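Type-2Ba cytolytic delta-endotoxin (Bacillus thuringiensis serovar israelensis, PDB 2RCI) probably kills the larvae of dipteran insects by forming pores in the epithelial cell membrane of the midgut. Local coordinates at residues 81-84 and 85-88; 105-108 and 109-113; 142-145 and 146-149. All blocks are in the same frame, centred on the assembly; numbering follows the deposited sequence.

Contact 1 of 3, residues 81-84 and 85-88; sequences IKEI and IRSV
Arg86 pairs with Glu83, three residues earlier on helix 74-89. Arg86 CB packs 3.4 Å from Glu83 O. The chain then runs straight out to CD and turns at chi3 (-43°), which brings the guanidinium alongside the Glu83 carboxylate. Arg86 CD passes 3.7 Å from Glu83 OE1. Arg86 NE donates to Glu83 OE1 at 3.0 Å, and Arg86 NH2 donates to Glu83 OE2 at 3.1 Å. This is a side-on salt bridge with one nitrogen to each oxygen. Both oxygens are met on their syn side. OE2 lies in the guanidinium plane, while OE1 is tilted from it. The carboxylate and guanidinium planes are only 16° apart, so the two groups lie edge to edge and nearly coplanar. Two bonds fix the rotation of each.

Arg86 NH2 also meets Lys82 CE at 3.4 Å, in an oblique approach. Lys82 is extended and runs alongside Arg86, pointing the same way. The Glu83 carboxylate probably offsets much of the charge that these two residues bring together. Trp99 adds a cation-pi contact to Arg86, and Lys82 also touches Trp99.

The other side of the turn is apolar. Ile81 CG2 meets Ile85 CD1 at 4.0 Å. Ile84 CG2 lies 4.0 Å from Val88 CG2, the two side chains side by side. Backbone bonds such as Arg86 N to Lys82 O (2.9 Å) hold the spacing. Ile81 and Ile85 face strand 150-162, while Ile84 and Val88 reach strand 57-64. The pattern is that of an amphipathic helix in the layer over the sheet of an alpha/beta Cyt toxin.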
ATOM      1  N   ILE A  81      -8.310   5.003   6.028  1.00 15.15           N
ATOM      2  CA  ILE A  81      -7.260   4.033   5.620  1.00 15.55           C
ATOM      3  C   ILE A  81      -5.978   4.239   6.445  1.00 15.98           C
ATOM      4  O   ILE A  81      -5.321   3.275   6.801  1.00 15.69           O
ATOM      5  CB  ILE A  81      -7.042   4.077   4.101  1.00 15.65           C
ATOM      6  CG1 ILE A  81      -8.277   3.445   3.431  1.00 15.85           C
ATOM      7  CG2 ILE A  81      -5.737   3.384   3.682  1.00 15.79           C
ATOM      8  CD1 ILE A  81      -8.398   3.682   1.945  1.00 13.84           C
ATOM      9  N   LYS A  82      -5.665   5.491   6.801  1.00 15.61           N
ATOM     10  CA  LYS A  82      -4.546   5.745   7.722  1.00 16.46           C
ATOM     11  C   LYS A  82      -4.738   4.980   9.038  1.00 15.79           C
ATOM     12  O   LYS A  82      -3.811   4.370   9.562  1.00 15.53           O
ATOM     13  CB  LYS A  82      -4.415   7.242   8.029  1.00 16.00           C
ATOM     14  CG  LYS A  82      -3.212   7.604   8.933  1.00 17.11           C
ATOM     15  CD  LYS A  82      -3.324   9.010   9.493  1.00 17.67           C
ATOM     16  CE  LYS A  82      -1.995   9.403  10.236  1.00 22.19           C
ATOM     17  NZ  LYS A  82      -2.110  10.740  10.897  1.00 23.37           N
ATOM     18  N   GLU A  83      -5.954   5.003   9.564  1.00 15.26           N
ATOM     19  CA  GLU A  83      -6.223   4.308  10.816  1.00 16.95           C
ATOM     20  C   GLU A  83      -6.115   2.793  10.636  1.00 16.67           C
ATOM     21  O   GLU A  83      -5.633   2.094  11.528  1.00 17.04           O
ATOM     22  CB  GLU A  83      -7.584   4.707  11.406  1.00 17.35           C
ATOM     23  CG  GLU A  83      -7.605   6.175  11.932  1.00 21.45           C
ATOM     24  CD  GLU A  83      -6.373   6.546  12.787  1.00 27.36           C
ATOM     25  OE1 GLU A  83      -6.101   5.847  13.784  1.00 30.13           O
ATOM     26  OE2 GLU A  83      -5.665   7.516  12.450  1.00 27.78           O
ATOM     27  N   ILE A  84      -6.530   2.304   9.471  1.00 16.17           N
ATOM     28  CA  ILE A  84      -6.415   0.859   9.210  1.00 16.76           C
ATOM     29  C   ILE A  84      -4.923   0.465   9.164  1.00 16.67           C
ATOM     30  O   ILE A  84      -4.518  -0.534   9.778  1.00 17.53           O
ATOM     31  CB  ILE A  84      -7.126   0.443   7.921  1.00 16.25           C
ATOM     32  CG1 ILE A  84      -8.633   0.611   8.085  1.00 17.03           C
ATOM     33  CG2 ILE A  84      -6.835  -1.045   7.580  1.00 17.50           C
ATOM     34  CD1 ILE A  84      -9.409   0.519   6.759  1.00 16.32           C
ATOM     35  N   ILE A  85      -4.123   1.273   8.473  1.00 16.30           N
ATOM     36  CA  ILE A  85      -2.675   1.048   8.413  1.00 15.91           C
ATOM     37  C   ILE A  85      -2.044   1.070   9.809  1.00 17.22           C
ATOM     38  O   ILE A  85      -1.218   0.207  10.134  1.00 16.61           O
ATOM     39  CB  ILE A  85      -1.982   2.002   7.419  1.00 15.69           C
ATOM     40  CG1 ILE A  85      -2.468   1.681   5.978  1.00 13.88           C
ATOM     41  CG2 ILE A  85      -0.434   1.896   7.554  1.00 14.61           C
ATOM     42  CD1 ILE A  85      -2.043   2.675   4.941  1.00 17.65           C
ATOM     43  N   ARG A  86      -2.428   2.046  10.641  1.00 17.62           N
ATOM     44  CA  ARG A  86      -2.017   2.048  12.056  1.00 19.39           C
ATOM     45  C   ARG A  86      -2.251   0.664  12.727  1.00 19.76           C
ATOM     46  O   ARG A  86      -1.346   0.106  13.373  1.00 19.00           O
ATOM     47  CB  ARG A  86      -2.724   3.160  12.837  1.00 19.11           C
ATOM     48  CG  ARG A  86      -2.105   3.427  14.251  1.00 20.79           C
ATOM     49  CD  ARG A  86      -2.814   4.560  14.966  1.00 22.48           C
ATOM     50  NE  ARG A  86      -3.110   5.718  14.119  1.00 27.82           N
ATOM     51  CZ  ARG A  86      -2.319   6.780  13.976  1.00 30.62           C
ATOM     52  NH1 ARG A  86      -1.149   6.845  14.613  1.00 30.40           N
ATOM     53  NH2 ARG A  86      -2.693   7.773  13.179  1.00 31.90           N
ATOM     54  N   SER A  87      -3.437   0.097  12.513  1.00 19.87           N
ATOM     55  CA  SER A  87      -3.772  -1.222  13.065  1.00 21.23           C
ATOM     56  C   SER A  87      -2.912  -2.340  12.473  1.00 20.48           C
ATOM     57  O   SER A  87      -2.370  -3.175  13.214  1.00 20.46           O
ATOM     58  CB  SER A  87      -5.269  -1.515  12.906  1.00 21.22           C
ATOM     59  OG  SER A  87      -5.588  -2.780  13.486  1.00 27.46           O
ATOM     60  N   VAL A  88      -2.749  -2.333  11.155  1.00 18.61           N
ATOM     61  CA  VAL A  88      -2.097  -3.448  10.455  1.00 19.02           C
ATOM     62  C   VAL A  88      -0.592  -3.492  10.746  1.00 18.22           C
ATOM     63  O   VAL A  88       0.033  -4.544  10.676  1.00 18.34           O
ATOM     64  CB  VAL A  88      -2.383  -3.423   8.936  1.00 17.78           C
ATOM     65  CG1 VAL A  88      -1.688  -4.568   8.235  1.00 21.39           C
ATOM     66  CG2 VAL A  88      -3.895  -3.563   8.667  1.00 20.72           C
TER

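Contact 2 of 3, residues 105-108 and 109-113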
ATOM      1  N   ALA A 105       1.382   8.796   0.561  1.00 15.53           N
ATOM      2  CA  ALA A 105       1.203   7.574  -0.264  1.00 15.93           C
ATOM      3  C   ALA A 105      -0.274   7.185  -0.401  1.00 16.79           C
ATOM      4  O   ALA A 105      -0.707   6.860  -1.513  1.00 17.25           O
ATOM      5  CB  ALA A 105       2.033   6.413   0.268  1.00 16.15           C
ATOM      6  N   ILE A 106      -1.044   7.226   0.694  1.00 15.71           N
ATOM      7  CA  ILE A 106      -2.500   6.959   0.611  1.00 16.22           C
ATOM      8  C   ILE A 106      -3.198   8.013  -0.280  1.00 15.84           C
ATOM      9  O   ILE A 106      -4.045   7.672  -1.108  1.00 16.40           O
ATOM     10  CB  ILE A 106      -3.187   6.874   1.983  1.00 15.31           C
ATOM     11  CG1 ILE A 106      -2.581   5.786   2.885  1.00 14.59           C
ATOM     12  CG2 ILE A 106      -4.760   6.672   1.824  1.00 16.21           C
ATOM     13  CD1 ILE A 106      -3.040   6.006   4.374  1.00 17.71           C
ATOM     14  N   THR A 107      -2.828   9.286  -0.129  1.00 16.02           N
ATOM     15  CA  THR A 107      -3.408  10.360  -0.947  1.00 15.69           C
ATOM     16  C   THR A 107      -3.154  10.150  -2.441  1.00 16.80           C
ATOM     17  O   THR A 107      -4.065  10.315  -3.266  1.00 17.32           O
ATOM     18  CB  THR A 107      -2.885  11.732  -0.490  1.00 15.64           C
ATOM     19  OG1 THR A 107      -3.236  11.893   0.877  1.00 15.27           O
ATOM     20  CG2 THR A 107      -3.514  12.873  -1.327  1.00 14.16           C
ATOM     21  N   ASN A 108      -1.926   9.755  -2.786  1.00 15.65           N
ATOM     22  CA  ASN A 108      -1.587   9.456  -4.168  1.00 16.48           C
ATOM     23  C   ASN A 108      -2.178   8.143  -4.716  1.00 16.42           C
ATOM     24  O   ASN A 108      -2.072   7.865  -5.918  1.00 17.97           O
ATOM     25  CB  ASN A 108      -0.059   9.516  -4.338  1.00 17.08           C
ATOM     26  CG  ASN A 108       0.458  10.932  -4.217  1.00 17.55           C
ATOM     27  OD1 ASN A 108      -0.242  11.862  -4.556  1.00 24.00           O
ATOM     28  ND2 ASN A 108       1.684  11.099  -3.718  1.00 22.25           N
ATOM     29  N   THR A 109      -2.871   7.396  -3.865  1.00 15.99           N
ATOM     30  CA  THR A 109      -3.564   6.168  -4.296  1.00 16.31           C
ATOM     31  C   THR A 109      -4.888   6.558  -4.983  1.00 16.62           C
ATOM     32  O   THR A 109      -5.363   5.852  -5.865  1.00 15.84           O
ATOM     33  CB  THR A 109      -3.848   5.269  -3.075  1.00 16.35           C
ATOM     34  OG1 THR A 109      -2.607   4.809  -2.514  1.00 16.02           O
ATOM     35  CG2 THR A 109      -4.766   4.045  -3.429  1.00 17.40           C
ATOM     36  N   PHE A 110      -5.431   7.716  -4.586  1.00 16.99           N
ATOM     37  CA  PHE A 110      -6.780   8.157  -4.998  1.00 17.61           C
ATOM     38  C   PHE A 110      -6.773   9.458  -5.799  1.00 17.60           C
ATOM     39  O   PHE A 110      -7.757   9.767  -6.511  1.00 17.58           O
ATOM     40  CB  PHE A 110      -7.682   8.334  -3.770  1.00 18.07           C
ATOM     41  CG  PHE A 110      -7.881   7.085  -2.994  1.00 19.23           C
ATOM     42  CD1 PHE A 110      -8.630   6.029  -3.540  1.00 19.08           C
ATOM     43  CD2 PHE A 110      -7.272   6.920  -1.737  1.00 17.89           C
ATOM     44  CE1 PHE A 110      -8.842   4.860  -2.832  1.00 19.38           C
ATOM     45  CE2 PHE A 110      -7.457   5.701  -0.999  1.00 18.14           C
ATOM     46  CZ  PHE A 110      -8.262   4.681  -1.550  1.00 19.25           C
ATOM     47  N   THR A 111      -5.709  10.250  -5.642  1.00 17.78           N
ATOM     48  CA  THR A 111      -5.616  11.591  -6.267  1.00 16.58           C
ATOM     49  C   THR A 111      -4.238  11.751  -6.934  1.00 17.76           C
ATOM     50  O   THR A 111      -3.389  10.872  -6.819  1.00 16.83           O
ATOM     51  CB  THR A 111      -5.867  12.774  -5.238  1.00 16.52           C
ATOM     52  OG1 THR A 111      -4.812  12.819  -4.269  1.00 16.70           O
ATOM     53  CG2 THR A 111      -7.256  12.657  -4.527  1.00 17.07           C
ATOM     54  N   ASN A 112      -4.020  12.884  -7.613  1.00 17.22           N
ATOM     55  CA  ASN A 112      -2.840  13.079  -8.425  1.00 18.72           C
ATOM     56  C   ASN A 112      -2.635  11.883  -9.372  1.00 18.72           C
ATOM     57  O   ASN A 112      -1.508  11.462  -9.575  1.00 18.37           O
ATOM     58  CB  ASN A 112      -1.596  13.233  -7.552  1.00 18.96           C
ATOM     59  CG  ASN A 112      -1.655  14.434  -6.650  1.00 24.12           C
ATOM     60  OD1 ASN A 112      -1.971  15.541  -7.094  1.00 26.58           O
ATOM     61  ND2 ASN A 112      -1.327  14.232  -5.367  1.00 26.81           N
ATOM     62  N   LEU A 113      -3.727  11.330  -9.895  1.00 19.34           N
ATOM     63  CA  LEU A 113      -3.638  10.126 -10.721  1.00 20.81           C
ATOM     64  C   LEU A 113      -3.135  10.469 -12.124  1.00 21.74           C
ATOM     65  O   LEU A 113      -2.497   9.642 -12.767  1.00 21.09           O
ATOM     66  CB  LEU A 113      -4.988   9.378 -10.788  1.00 20.61           C
ATOM     67  CG  LEU A 113      -5.482   8.774  -9.468  1.00 20.32           C
ATOM     68  CD1 LEU A 113      -6.831   8.078  -9.684  1.00 20.51           C
ATOM     69  CD2 LEU A 113      -4.418   7.791  -8.983  1.00 20.60           C
TER
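Thr107 and Thr111 meet through a backbone oxygen near the end of helix 96-110. Thr107 O accepts three hydrogen bonds. Thr111 N donates to Thr107 O at 2.9 Å, nearly in line with the carbonyl. Phe110 N and Thr111 OG1 both come from well out of the carbonyl plane, and Thr111 OG1 reaches Thr107 O at 2.8 Å. Thr111 OG1 is set between its own backbone N and carbonyl carbon (chi1 66°), and this turns it back to the helix. A second hydroxyl bond lies two residues earlier. Thr109 OG1 donates to Ala105 O at 3.0 Å. The Thr107 hydroxyl is used elsewhere, on Val103 O, and its CG2 packs against Thr111 OG1.

One bond joins two side-chain amides. Asn112 ND2 donates to Asn108 OD1 at 2.7 Å. The bond is close to straight (166°), and OD1 lies in the amide plane of Asn112. The two amide planes are turned 57° from each other. Asn108 CA also makes a CA-H...O contact with Thr111 O at 3.5 Å.

The apolar contacts face inward. Ile106 CG2 meets Phe110 CE2 at 4.0 Å, the two side chains running the same way. Thr109 CG2 sits over the centre of one face of the Phe110 ring. Phe110 also touches Met77 and Ile81 of helix 74-89, and Thr109 packs on strands 132-142 and 150-162.

The chemistry implies a helix end where side-chain donors share the work with the backbone. Threonine hydroxyls supplement the backbone donors as the helical bonding runs out, and the asparagine pair spans the turn that follows.

Contact 3 of 3, residues 142-145 and 146-149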
ATOM      1  N   ILE A 142      10.470   0.134   6.677  1.00 16.76           N
ATOM      2  CA  ILE A 142      10.417   1.033   7.799  1.00 16.51           C
ATOM      3  C   ILE A 142      11.435   0.606   8.837  1.00 16.44           C
ATOM      4  O   ILE A 142      11.445  -0.543   9.278  1.00 15.26           O
ATOM      5  CB  ILE A 142       9.004   1.020   8.447  1.00 16.48           C
ATOM      6  CG1 ILE A 142       7.929   1.169   7.362  1.00 17.53           C
ATOM      7  CG2 ILE A 142       8.906   2.124   9.543  1.00 16.59           C
ATOM      8  CD1 ILE A 142       6.540   0.610   7.784  1.00 18.09           C
ATOM      9  N   GLN A 143      12.274   1.560   9.230  1.00 16.60           N
ATOM     10  CA  GLN A 143      13.285   1.313  10.244  1.00 16.05           C
ATOM     11  C   GLN A 143      13.610   2.645  10.905  1.00 15.75           C
ATOM     12  O   GLN A 143      14.013   3.591  10.251  1.00 15.81           O
ATOM     13  CB  GLN A 143      14.532   0.624   9.658  1.00 15.64           C
ATOM     14  CG  GLN A 143      15.656   0.416  10.691  1.00 17.37           C
ATOM     15  CD  GLN A 143      16.557   1.630  10.764  1.00 18.85           C
ATOM     16  OE1 GLN A 143      16.881   2.213   9.727  1.00 18.99           O
ATOM     17  NE2 GLN A 143      16.955   2.035  11.976  1.00 21.10           N
ATOM     18  N   ASN A 144      13.405   2.701  12.210  1.00 15.77           N
ATOM     19  CA  ASN A 144      13.768   3.879  13.001  1.00 16.20           C
ATOM     20  C   ASN A 144      13.774   3.497  14.485  1.00 17.01           C
ATOM     21  O   ASN A 144      13.746   2.319  14.817  1.00 16.08           O
ATOM     22  CB  ASN A 144      12.862   5.090  12.658  1.00 15.38           C
ATOM     23  CG  ASN A 144      11.517   5.088  13.390  1.00 18.57           C
ATOM     24  OD1 ASN A 144      11.087   4.068  13.965  1.00 18.47           O
ATOM     25  ND2 ASN A 144      10.834   6.245  13.350  1.00 18.42           N
ATOM     26  N   GLU A 145      13.800   4.485  15.375  1.00 17.01           N
ATOM     27  CA  GLU A 145      13.876   4.186  16.813  1.00 17.56           C
ATOM     28  C   GLU A 145      12.748   3.272  17.324  1.00 18.11           C
ATOM     29  O   GLU A 145      12.965   2.458  18.231  1.00 19.52           O
ATOM     30  CB  GLU A 145      13.952   5.474  17.635  1.00 16.52           C
ATOM     31  CG  GLU A 145      12.730   6.379  17.505  1.00 18.53           C
ATOM     32  CD  GLU A 145      12.774   7.389  16.360  1.00 20.33           C
ATOM     33  OE1 GLU A 145      13.656   7.309  15.449  1.00 19.04           O
ATOM     34  OE2 GLU A 145      11.891   8.282  16.406  1.00 21.26           O
ATOM     35  N   ASP A 146      11.563   3.394  16.734  1.00 17.65           N
ATOM     36  CA  ASP A 146      10.391   2.641  17.152  1.00 17.98           C
ATOM     37  C   ASP A 146      10.295   1.254  16.524  1.00 18.41           C
ATOM     38  O   ASP A 146       9.378   0.502  16.839  1.00 18.11           O
ATOM     39  CB  ASP A 146       9.093   3.419  16.949  1.00 18.28           C
ATOM     40  CG  ASP A 146       8.957   4.576  17.921  1.00 20.62           C
ATOM     41  OD1 ASP A 146       9.478   4.475  19.062  1.00 22.40           O
ATOM     42  OD2 ASP A 146       8.327   5.583  17.557  1.00 21.53           O
ATOM     43  N   THR A 147      11.258   0.909  15.677  1.00 17.07           N
ATOM     44  CA  THR A 147      11.328  -0.500  15.203  1.00 18.20           C
ATOM     45  C   THR A 147      12.447  -1.276  15.902  1.00 18.63           C
ATOM     46  O   THR A 147      12.654  -2.464  15.617  1.00 17.91           O
ATOM     47  CB  THR A 147      11.514  -0.629  13.674  1.00 18.67           C
ATOM     48  OG1 THR A 147      12.823  -0.144  13.288  1.00 16.00           O
ATOM     49  CG2 THR A 147      10.416   0.118  12.922  1.00 18.87           C
ATOM     50  N   GLY A 148      13.175  -0.587  16.794  1.00 18.23           N
ATOM     51  CA  GLY A 148      14.292  -1.208  17.531  1.00 19.70           C
ATOM     52  C   GLY A 148      15.243  -2.046  16.680  1.00 20.60           C
ATOM     53  O   GLY A 148      15.795  -1.582  15.659  1.00 20.83           O
ATOM     54  N   ARG A 149      15.383  -3.309  17.077  1.00 21.68           N
ATOM     55  CA  ARG A 149      16.288  -4.271  16.452  1.00 22.58           C
ATOM     56  C   ARG A 149      15.780  -4.825  15.107  1.00 21.79           C
ATOM     57  O   ARG A 149      16.348  -5.801  14.577  1.00 21.67           O
ATOM     58  CB  ARG A 149      16.533  -5.417  17.476  1.00 23.34           C
ATOM     59  CG  ARG A 149      17.638  -6.400  17.161  1.00 26.53           C
TER
HETATM   60  O   HOH W   1      15.865   0.708  14.393  1.00 18.78           O
HETATM   61  O   HOH W   2       9.231   7.092  15.573  1.00 18.44           O
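Asp146 N sits above the plane of the Asn144 amide, at OD1. Asp146 N donates to Asn144 OD1 at 2.9 Å, 55° out of the plane of the side-chain C=O. At the other end of the amide, Asn144 ND2 donates to water 2 at 2.9 Å. Water 2 donates to Glu145 OE2 and, at 2.7 Å, to Asp146 OD2. The Glu145 and Asp146 carboxylates are turned 56° apart. Glu145 OE2 and Asp146 OD2 are 4.6 Å apart, and the shared water probably eases the closeness of like charges. Asp146 OD2 also accepts from Asn94 N.

The OD1 bond makes an Asx turn. It overlaps a type I beta turn closed by Thr147 N and Asn144 O at 3.0 Å. Both lie in the loop of the beta hairpin between the antiparallel strands 132-142 and 150-162. Gly148 N adds a weak bond to Glu145 O, and Gly148 then takes a positive phi as the chain leaves the turn.

Thr147 OG1 also lies 3.0 Å from Asn144 O, and has Phe150 O as a hydrogen-bond partner in the returning strand. Thr147 CG2 rests 3.8 Å from Ile142 O. Gln143 reaches outside the loop to Glu17 through NE2, which also donates to water 1. Water 1 donates to Asn144 O and, at 2.6 Å, to Gly148 O.

Contacts 1 and 2 lie on consecutive helices, 74-89 and 96-110, and touch directly although their centres are about 16 Å apart. Ile85 CD1 meets Ile106 CD1 at 3.5 Å, and Ile81 CD1 meets Phe110 CZ at 3.6 Å. Ile106 CD1 also packs 3.8 Å from Ile81 CG2. Contact 1 thus gives its buried face to the other helix as well as to the sheet. Contact 3 stands apart, at a hairpin loop of that sheet. Its nearest atoms are about 7 Å from contact 1 and about 11 Å from contact 2. Strands 132-142 and 150-162, which contact 3 joins, also pack against Thr109 of contact 2.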